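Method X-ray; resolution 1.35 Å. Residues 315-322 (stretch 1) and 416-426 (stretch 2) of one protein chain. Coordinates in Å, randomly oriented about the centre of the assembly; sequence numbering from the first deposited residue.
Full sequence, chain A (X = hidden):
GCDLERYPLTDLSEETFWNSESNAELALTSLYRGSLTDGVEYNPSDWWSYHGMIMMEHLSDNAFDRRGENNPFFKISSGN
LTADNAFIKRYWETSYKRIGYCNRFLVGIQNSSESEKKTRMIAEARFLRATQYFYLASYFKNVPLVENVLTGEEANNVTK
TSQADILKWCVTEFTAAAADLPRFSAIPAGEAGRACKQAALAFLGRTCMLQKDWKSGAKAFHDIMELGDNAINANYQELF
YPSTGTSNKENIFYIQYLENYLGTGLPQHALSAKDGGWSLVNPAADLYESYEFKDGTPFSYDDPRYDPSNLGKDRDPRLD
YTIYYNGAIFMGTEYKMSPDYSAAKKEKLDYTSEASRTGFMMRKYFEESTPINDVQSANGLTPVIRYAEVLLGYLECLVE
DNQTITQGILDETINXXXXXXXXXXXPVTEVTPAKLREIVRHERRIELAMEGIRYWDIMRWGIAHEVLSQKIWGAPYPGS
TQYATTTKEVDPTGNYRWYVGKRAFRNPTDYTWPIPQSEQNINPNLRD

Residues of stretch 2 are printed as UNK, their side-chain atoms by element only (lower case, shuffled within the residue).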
# COMPACT_ATOMS: atom_id res chain seq x y z
N ARG A 315 -14.56 0.48 -19.77
CA ARG A 315 -14.35 0.09 -18.40
C ARG A 315 -14.15 1.29 -17.51
O ARG A 315 -13.80 2.37 -17.97
CB ARG A 315 -13.09 -0.81 -18.26
CG ARG A 315 -13.11 -2.08 -19.11
CD ARG A 315 -14.14 -3.12 -18.65
NE ARG A 315 -13.78 -3.76 -17.37
CZ ARG A 315 -12.81 -4.64 -17.22
NH1 ARG A 315 -12.05 -5.00 -18.24
NH2 ARG A 315 -12.55 -5.12 -16.02
N ASP A 316 -14.35 1.07 -16.22
CA ASP A 316 -14.06 2.07 -15.18
C ASP A 316 -12.78 2.82 -15.58
O ASP A 316 -11.77 2.18 -15.86
CB ASP A 316 -13.88 1.33 -13.86
CG ASP A 316 -13.83 2.24 -12.64
OD1 ASP A 316 -13.12 3.26 -12.64
OD2 ASP A 316 -14.46 1.86 -11.64
N PRO A 317 -12.80 4.16 -15.60
CA PRO A 317 -11.61 4.91 -15.97
C PRO A 317 -10.41 4.58 -15.11
O PRO A 317 -9.27 4.74 -15.59
CB PRO A 317 -12.04 6.39 -15.78
CG PRO A 317 -13.49 6.36 -15.97
CD PRO A 317 -13.95 5.06 -15.38
N ARG A 318 -10.63 4.11 -13.87
CA ARG A 318 -9.48 3.77 -13.01
C ARG A 318 -8.65 2.62 -13.54
O ARG A 318 -7.49 2.50 -13.13
CB ARG A 318 -9.95 3.48 -11.58
CG ARG A 318 -10.42 4.75 -10.88
CD ARG A 318 -11.10 4.48 -9.58
NE ARG A 318 -12.44 3.91 -9.79
CZ ARG A 318 -13.29 3.62 -8.82
NH1 ARG A 318 -13.00 3.86 -7.56
NH2 ARG A 318 -14.47 3.08 -9.13
N LEU A 319 -9.20 1.80 -14.45
CA LEU A 319 -8.39 0.72 -15.02
C LEU A 319 -7.24 1.31 -15.82
O LEU A 319 -6.08 1.11 -15.49
CB LEU A 319 -9.27 -0.18 -15.87
CG LEU A 319 -8.69 -1.47 -16.43
CD1 LEU A 319 -9.85 -2.37 -16.89
CD2 LEU A 319 -7.68 -1.24 -17.58
N ASP A 320 -7.56 2.12 -16.84
CA ASP A 320 -6.49 2.75 -17.61
C ASP A 320 -5.68 3.72 -16.76
O ASP A 320 -4.50 3.92 -17.07
CB ASP A 320 -7.07 3.45 -18.87
CG ASP A 320 -7.37 2.50 -20.01
OD1 ASP A 320 -6.61 1.51 -20.17
OD2 ASP A 320 -8.35 2.78 -20.78
N TYR A 321 -6.24 4.32 -15.72
CA TYR A 321 -5.41 5.19 -14.88
C TYR A 321 -4.35 4.41 -14.09
O TYR A 321 -3.31 4.94 -13.76
CB TYR A 321 -6.22 5.98 -13.85
CG TYR A 321 -7.24 6.95 -14.42
CD1 TYR A 321 -7.04 7.57 -15.63
CD2 TYR A 321 -8.35 7.35 -13.67
CE1 TYR A 321 -7.97 8.50 -16.13
CE2 TYR A 321 -9.28 8.25 -14.16
CZ TYR A 321 -9.09 8.81 -15.39
OH TYR A 321 -9.99 9.73 -15.92
N THR A 322 -4.64 3.15 -13.79
CA THR A 322 -3.82 2.36 -12.88
C THR A 322 -2.87 1.38 -13.54
O THR A 322 -1.73 1.20 -13.03
CB THR A 322 -4.74 1.63 -11.90
OG1 THR A 322 -5.54 2.63 -11.22
CG2 THR A 322 -3.96 0.86 -10.85
N UNK A 416 -19.09 9.54 -3.24
CA UNK A 416 -18.14 10.65 -3.38
C UNK A 416 -16.85 10.14 -4.03
O UNK A 416 -16.24 10.86 -4.85
c UNK A 416 -17.86 11.28 -2.01
N UNK A 417 -16.46 8.91 -3.72
CA UNK A 417 -15.30 8.28 -4.34
C UNK A 417 -15.61 7.95 -5.79
O UNK A 417 -14.87 8.34 -6.70
c UNK A 417 -14.45 7.42 -2.16
c UNK A 417 -13.79 6.26 -4.27
c UNK A 417 -14.90 7.02 -3.58
N UNK A 418 -16.75 7.34 -6.04
CA UNK A 418 -17.12 7.01 -7.42
C UNK A 418 -17.43 8.24 -8.28
O UNK A 418 -17.24 8.23 -9.51
c UNK A 418 -18.31 6.07 -7.44
c UNK A 418 -19.43 2.46 -8.87
n UNK A 418 -20.13 2.26 -9.97
n UNK A 418 -19.81 3.44 -8.04
c UNK A 418 -19.16 3.78 -6.78
n UNK A 418 -18.32 1.75 -8.65
c UNK A 418 -17.97 4.67 -6.94
N UNK A 419 -17.93 9.27 -7.63
CA UNK A 419 -18.35 10.51 -8.29
C UNK A 419 -17.26 11.49 -8.59
O UNK A 419 -17.51 12.53 -9.17
N UNK A 420 -16.02 11.17 -8.21
CA UNK A 420 -14.87 11.96 -8.54
C UNK A 420 -14.97 12.34 -10.01
O UNK A 420 -15.23 11.47 -10.84
n UNK A 420 -9.82 11.57 -6.14
c UNK A 420 -11.17 10.84 -8.54
n UNK A 420 -10.16 9.50 -5.29
c UNK A 420 -12.32 11.80 -8.44
c UNK A 420 -10.31 10.36 -6.28
n UNK A 420 -10.99 9.99 -7.36
c UNK A 420 -13.61 11.09 -8.26
N UNK A 421 -14.74 13.59 -10.39
CA UNK A 421 -14.99 14.00 -11.79
C UNK A 421 -14.28 13.19 -12.86
O UNK A 421 -14.84 12.94 -13.94
c UNK A 421 -14.62 15.48 -11.96
N UNK A 422 -13.04 12.79 -12.59
CA UNK A 422 -12.26 12.01 -13.54
C UNK A 422 -12.67 10.54 -13.61
O UNK A 422 -12.15 9.79 -14.44
c UNK A 422 -10.77 12.10 -13.20
o UNK A 422 -10.51 11.63 -11.88
N UNK A 423 -13.57 10.10 -12.73
CA UNK A 423 -14.01 8.72 -12.68
C UNK A 423 -15.48 8.65 -13.04
O UNK A 423 -15.87 7.94 -13.98
c UNK A 423 -14.25 6.74 -11.10
c UNK A 423 -12.14 8.10 -11.06
c UNK A 423 -13.66 8.13 -11.28
N UNK A 424 -16.31 9.35 -12.26
CA UNK A 424 -17.72 9.55 -12.58
C UNK A 424 -18.48 8.25 -12.86
O UNK A 424 -19.17 8.11 -13.87
n UNK A 424 -19.71 11.11 -15.20
c UNK A 424 -17.86 10.51 -13.75
o UNK A 424 -19.97 11.26 -12.96
c UNK A 424 -19.28 10.99 -13.94
N UNK A 425 -18.30 7.31 -11.95
CA UNK A 425 -18.99 6.03 -12.05
C UNK A 425 -20.38 6.08 -11.40
O UNK A 425 -20.58 6.86 -10.48
c UNK A 425 -16.92 4.60 -12.31
c UNK A 425 -17.81 1.99 -13.18
se UNK A 425 -17.39 3.66 -13.98
c UNK A 425 -18.12 4.93 -11.44
N UNK A 426 -21.31 5.23 -11.86
CA UNK A 426 -22.67 5.33 -11.35
C UNK A 426 -22.80 5.11 -9.86
O UNK A 426 -22.19 4.18 -9.32
c UNK A 426 -22.61 3.82 -13.20
c UNK A 426 -23.41 4.20 -12.09
c UNK A 426 -21.19 4.23 -12.93

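Position 416 carries a single carbon beyond CA and touches nothing of stretch 1; one methyl makes it alanine, A416, within the last turn of a helix that begins earlier in the chain. Position 417 has three carbons, one bearing the other two, so the side chain branches at CB. One outer carbon lies 4.1 Å from NH1 of R318, a loose apolar neighbour for a guanidinium: valine, V417.

Position 418 runs through three carbons to a nitrogen, then to a carbon holding two more nitrogens, one of them 4.1 Å from NH2 of R318. That is arginine, R418. The like charges lie close, but R318 is paired with D316, and R418 is held by hydrogen bonds to a backbone carbonyl and elsewhere in the structure. R418 NE and NH2 both donate to O of position 426, at 2.8 and 2.9 Å, so the side chain spans the loop and ties its far end back to the helix.

Position 419 has no side-chain atoms and is glycine, G419, where the helix has given way to loop. Position 420 repeats the three carbons, nitrogen and forked carbon of an arginine, R420; its CB points toward stretch 1, but its nearest approach is 5.9 Å, from NE of R420 to CD of R318, and it finds its partners elsewhere in the structure. Its backbone O gathers the turn, accepting from N of position 423 at 2.9 Å and N of position 424 at 2.8 Å. Position 421, one carbon, is alanine, A421, exposed and out of reach.

Position 422 has one carbon and one oxygen, its CB 3.7 Å from OH of Y321: serine, S422. The hydrogen bond is made by the backbone, for Y321 OH donates to S422 O at 2.6 Å, while CB of P317 packs 3.7 Å from the same S422 O. Position 423 is again a carbon carrying two carbons. One outer carbon lies 3.6 Å from NE of R318, over one face of that guanidinium; the other is 4.2 Å from CE2 of Y321, at the ring edge: valine, V423.

Position 424 has two carbons, the second bearing one oxygen and one nitrogen. It is asparagine, N424, pointing away with positive phi and psi of 53° and 49°. Position 425 is an unbranched run of two carbons, selenium and a carbon, the selenium 4.0 Å from P317 CD and the last carbon 3.7 Å from D316 OD2: selenomethionine, M425. Position 426 closes three carbons onto its own nitrogen: proline, P426, whose contribution is the carbonyl held by R418.

The contact rests on a buried D316–R318 pair against which V423 packs. D316 caps its helix by accepting from R318 N at OD1, 2.9 Å, and the same carboxylate grips the guanidinium, OD1 to R318 NE at 3.0 Å and OD2 to R318 NH2 at 2.8 Å in a salt bridge. P317 and Y321, one helical turn apart, reach the loop, and a single cross-stretch hydrogen bond adds direction.

Stretch 2 416-426: AVRGRASVNMP
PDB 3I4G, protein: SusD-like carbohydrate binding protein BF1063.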